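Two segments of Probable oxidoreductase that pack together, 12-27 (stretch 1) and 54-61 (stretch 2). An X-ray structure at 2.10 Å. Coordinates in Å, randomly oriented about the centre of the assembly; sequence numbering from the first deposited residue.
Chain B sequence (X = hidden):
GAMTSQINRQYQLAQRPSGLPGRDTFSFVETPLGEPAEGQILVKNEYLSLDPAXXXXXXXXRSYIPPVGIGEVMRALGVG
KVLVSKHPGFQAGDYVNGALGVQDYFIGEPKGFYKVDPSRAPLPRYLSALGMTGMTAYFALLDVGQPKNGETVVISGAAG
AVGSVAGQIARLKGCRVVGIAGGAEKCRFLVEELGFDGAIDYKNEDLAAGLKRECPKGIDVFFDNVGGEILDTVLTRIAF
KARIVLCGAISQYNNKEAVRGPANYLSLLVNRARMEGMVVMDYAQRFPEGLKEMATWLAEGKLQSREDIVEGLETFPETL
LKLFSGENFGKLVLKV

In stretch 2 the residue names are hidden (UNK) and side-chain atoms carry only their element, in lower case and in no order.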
# COMPACT_ATOMS: atom_id res chain seq x y z
N GLN B 12 -2.13 34.92 11.94
CA GLN B 12 -2.55 34.65 10.57
C GLN B 12 -1.39 34.10 9.76
O GLN B 12 -0.23 34.40 10.05
CB GLN B 12 -3.07 35.92 9.90
CG GLN B 12 -4.29 36.51 10.57
CD GLN B 12 -4.69 37.84 9.97
OE1 GLN B 12 -3.98 38.40 9.13
NE2 GLN B 12 -5.83 38.37 10.41
N LEU B 13 -1.71 33.28 8.77
CA LEU B 13 -0.69 32.81 7.83
C LEU B 13 -0.34 33.96 6.88
O LEU B 13 -1.19 34.44 6.14
CB LEU B 13 -1.18 31.59 7.04
CG LEU B 13 -0.17 30.95 6.08
CD1 LEU B 13 0.98 30.34 6.86
CD2 LEU B 13 -0.86 29.92 5.19
N ALA B 14 0.92 34.38 6.93
CA ALA B 14 1.37 35.59 6.22
C ALA B 14 2.02 35.25 4.89
O ALA B 14 1.80 35.91 3.88
CB ALA B 14 2.34 36.37 7.09
N GLN B 15 2.86 34.21 4.89
CA GLN B 15 3.47 33.72 3.66
C GLN B 15 3.77 32.23 3.75
O GLN B 15 4.09 31.71 4.83
CB GLN B 15 4.76 34.49 3.32
CG GLN B 15 5.82 34.48 4.41
CD GLN B 15 7.10 35.23 4.03
OE1 GLN B 15 7.09 36.24 3.30
NE2 GLN B 15 8.23 34.73 4.52
N ARG B 16 3.70 31.55 2.61
CA ARG B 16 3.96 30.12 2.55
C ARG B 16 5.45 29.91 2.76
O ARG B 16 6.26 30.48 2.03
CB ARG B 16 3.52 29.53 1.19
CG ARG B 16 2.17 30.06 0.74
CD ARG B 16 1.24 29.03 0.17
NE ARG B 16 0.58 28.49 1.32
CZ ARG B 16 -0.72 28.52 1.63
NH1 ARG B 16 -1.65 29.08 0.86
NH2 ARG B 16 -1.06 27.94 2.76
N PRO B 17 5.82 29.08 3.75
CA PRO B 17 7.23 28.86 4.03
C PRO B 17 7.93 27.97 3.01
O PRO B 17 7.31 27.07 2.43
CB PRO B 17 7.22 28.15 5.38
CG PRO B 17 5.93 27.40 5.39
CD PRO B 17 4.96 28.24 4.60
N SER B 18 9.20 28.27 2.79
CA SER B 18 10.14 27.38 2.14
C SER B 18 10.91 26.69 3.21
O SER B 18 11.64 27.36 3.92
CB SER B 18 11.15 28.23 1.35
OG SER B 18 10.90 28.16 -0.03
N GLY B 19 10.80 25.37 3.30
CA GLY B 19 11.46 24.62 4.33
C GLY B 19 10.86 24.87 5.70
O GLY B 19 9.64 24.79 5.87
N LEU B 20 11.71 25.20 6.67
CA LEU B 20 11.26 25.41 8.04
C LEU B 20 10.51 26.74 8.12
O LEU B 20 10.93 27.72 7.52
CB LEU B 20 12.46 25.42 9.02
CG LEU B 20 12.31 24.79 10.40
CD1 LEU B 20 12.03 23.30 10.35
CD2 LEU B 20 13.54 25.09 11.26
N PRO B 21 9.38 26.78 8.87
CA PRO B 21 8.70 28.06 9.04
C PRO B 21 9.55 29.00 9.87
O PRO B 21 10.23 28.59 10.82
CB PRO B 21 7.38 27.71 9.75
CG PRO B 21 7.51 26.31 10.21
CD PRO B 21 8.68 25.67 9.53
N GLY B 22 9.44 30.27 9.53
CA GLY B 22 10.33 31.26 10.09
C GLY B 22 9.54 32.37 10.73
O GLY B 22 8.34 32.23 11.02
N ARG B 23 10.22 33.47 10.98
CA ARG B 23 9.62 34.55 11.74
C ARG B 23 8.70 35.42 10.89
O ARG B 23 7.95 36.19 11.45
CB ARG B 23 10.66 35.38 12.51
CG ARG B 23 11.38 34.60 13.61
CD ARG B 23 10.45 34.09 14.74
NE ARG B 23 10.05 35.14 15.68
CZ ARG B 23 9.50 34.91 16.87
NH1 ARG B 23 9.30 33.68 17.33
NH2 ARG B 23 9.16 35.95 17.63
N ASP B 24 8.74 35.28 9.56
CA ASP B 24 7.87 36.06 8.66
C ASP B 24 6.68 35.20 8.17
O ASP B 24 5.80 35.67 7.45
CB ASP B 24 8.66 36.65 7.46
CG ASP B 24 9.46 37.97 7.79
OD1 ASP B 24 9.70 38.12 8.98
OD2 ASP B 24 9.89 38.84 6.91
N THR B 25 6.64 33.93 8.59
CA THR B 25 5.60 32.99 8.14
C THR B 25 4.22 33.39 8.66
O THR B 25 3.22 33.31 7.94
CB THR B 25 5.92 31.55 8.59
OG1 THR B 25 7.23 31.18 8.11
CG2 THR B 25 4.89 30.59 8.03
N PHE B 26 4.18 33.85 9.91
CA PHE B 26 2.93 34.28 10.55
C PHE B 26 2.91 35.77 10.88
O PHE B 26 3.94 36.37 11.13
CB PHE B 26 2.68 33.50 11.82
CG PHE B 26 2.68 32.02 11.63
CD1 PHE B 26 1.59 31.39 11.08
CD2 PHE B 26 3.77 31.26 12.01
CE1 PHE B 26 1.58 30.03 10.89
CE2 PHE B 26 3.78 29.90 11.83
CZ PHE B 26 2.68 29.27 11.27
N SER B 27 1.71 36.34 10.84
CA SER B 27 1.47 37.73 11.28
C SER B 27 0.62 37.74 12.54
O SER B 27 -0.46 37.15 12.59
CB SER B 27 0.81 38.59 10.18
OG SER B 27 1.65 38.68 9.05
N UNK B 54 0.51 20.56 11.06
CA UNK B 54 0.43 22.01 10.81
C UNK B 54 1.32 22.47 9.65
O UNK B 54 1.00 23.42 8.92
c UNK B 54 -0.30 22.90 13.07
c UNK B 54 -1.28 24.52 15.16
c UNK B 54 0.81 22.81 12.06
s UNK B 54 0.20 23.66 14.60
N UNK B 55 2.43 21.78 9.48
CA UNK B 55 3.35 22.08 8.37
C UNK B 55 2.67 21.83 7.00
O UNK B 55 2.74 22.66 6.07
c UNK B 55 4.65 21.28 8.57
n UNK B 55 5.22 23.93 5.13
n UNK B 55 6.89 23.77 6.75
c UNK B 55 5.88 21.88 7.88
n UNK B 55 7.41 24.39 4.60
c UNK B 55 6.49 24.02 5.50
c UNK B 55 6.05 23.35 7.87
N UNK B 56 1.95 20.73 6.91
CA UNK B 56 1.19 20.42 5.70
C UNK B 56 0.08 21.42 5.45
O UNK B 56 -0.21 21.78 4.30
N UNK B 57 -0.58 21.86 6.52
CA UNK B 57 -1.71 22.81 6.41
C UNK B 57 -1.27 24.14 5.88
O UNK B 57 -2.09 24.89 5.33
n UNK B 57 -3.60 19.65 8.74
c UNK B 57 -4.04 19.68 11.19
c UNK B 57 -3.66 20.21 9.97
c UNK B 57 -2.89 21.78 8.41
c UNK B 57 -3.22 21.59 9.83
c UNK B 57 -3.57 21.87 12.18
c UNK B 57 -3.98 20.53 12.30
c UNK B 57 -3.19 22.40 10.95
c UNK B 57 -2.40 23.03 7.75
c UNK B 57 -3.17 20.55 7.81
N UNK B 58 0.01 24.44 6.07
CA UNK B 58 0.58 25.70 5.58
C UNK B 58 0.97 25.65 4.10
O UNK B 58 1.08 26.70 3.45
s UNK B 58 2.95 27.09 8.74
c UNK B 58 3.43 25.51 9.43
c UNK B 58 1.46 26.62 7.79
c UNK B 58 1.81 26.07 6.42
N UNK B 59 1.23 24.45 3.60
CA UNK B 59 1.62 24.25 2.20
C UNK B 59 0.45 24.35 1.22
O UNK B 59 -0.66 23.91 1.53
c UNK B 59 3.74 22.88 2.55
o UNK B 59 4.38 23.92 2.68
n UNK B 59 4.24 21.70 2.84
c UNK B 59 2.32 22.89 2.04
N UNK B 60 0.74 24.90 0.04
CA UNK B 60 -0.23 25.05 -1.04
C UNK B 60 -0.14 23.81 -1.92
O UNK B 60 0.71 23.65 -2.81
c UNK B 60 -1.34 26.86 -2.45
c UNK B 60 -0.03 26.36 -1.83
o UNK B 60 -1.30 27.91 -3.12
o UNK B 60 -2.41 26.23 -2.27
N UNK B 61 -1.03 22.89 -1.61
CA UNK B 61 -0.90 21.54 -2.07
C UNK B 61 -2.21 20.89 -1.71
O UNK B 61 -2.76 21.16 -0.65
c UNK B 61 0.25 20.83 -1.38
O HOH W 1 4.58 26.46 1.69

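Position 54 carries three carbons and one sulfur in an unbranched chain, the sulfur third from the backbone. Nothing of stretch 1 lies in reach. This is Met54, on the helix and turned to other parts of the fold.

Position 55 has three carbons, a nitrogen, then a carbon bearing two more nitrogens: a guanidinium. One of its end nitrogens lies 2.6 Å from Gly19 O, and its central carbon lies 3.4 Å from Pro17 CG, which covers one face of the group. This is Arg55. Its CA-to-CB bond points sideways, yet its end arrives at the loop. Arg55 NE and NH2 both donate to Gly19 O, at 3.1 and 2.6 Å, a fork that one carbonyl accepts near the plane of the group.

Position 56 has no side-chain atoms and touches nothing on stretch 1; it is Gly56.

Position 57 holds one carbon followed by fused five- and six-membered rings with eight carbons and one nitrogen, an indole. Its ring end leads away from stretch 1, and the side chain comes no nearer than 7.1 Å. That is Trp57.

Position 58 repeats the pattern of two carbons, sulfur, carbon, unbranched, but here it sits among apolar groups of Leu13, Pro17, Pro21 and Phe26. It is Met58. Its CG lies 3.9 Å from Leu13 CD1, its CE 4.2 Å from Pro21 CG, and its SD 3.4 Å from Phe26 CZ, with the sulfur approaching that ring obliquely. With 118 Å² covered, it has the largest share of any residue here.

Position 59 has two carbons, the second carrying one oxygen and one nitrogen: an amide. Its oxygen shares a water with Pro17 O. This is Asn59. The water donates to Asn59 OD1 at 2.7 Å and to Pro17 O at 2.9 Å, and Asn59 OD1 also takes a hydrogen bond from Arg55 NH1 (2.6 Å), which helps hold the guanidinium in place.

Position 60 has two carbons, the second carrying two oxygens: a carboxylate. Its CB packs 3.6 Å from Arg16 CD. This is Asp60. The charges sit near each other, Asp60 OD2 being 4.2 Å from Arg16 NH1, but the oxygen lies well out of the guanidinium plane, so no N-H points at it.

Position 61 has a single carbon and no contact: Ala61.

The contact works by exchange. Each stretch sends an arginine to a backbone carbonyl of the other: Arg55 grips Gly19 O, and Arg16 donates to Met58 O through NE (2.8 Å) and NH2 (2.6 Å). Met58 fills the apolar space with its side chain while its carbonyl receives Arg16. The rule to read is an unbranched apolar plug combined with two forked arginine grips on main-chain oxygens.

Stretch 2 54-61: MRGWMNDA
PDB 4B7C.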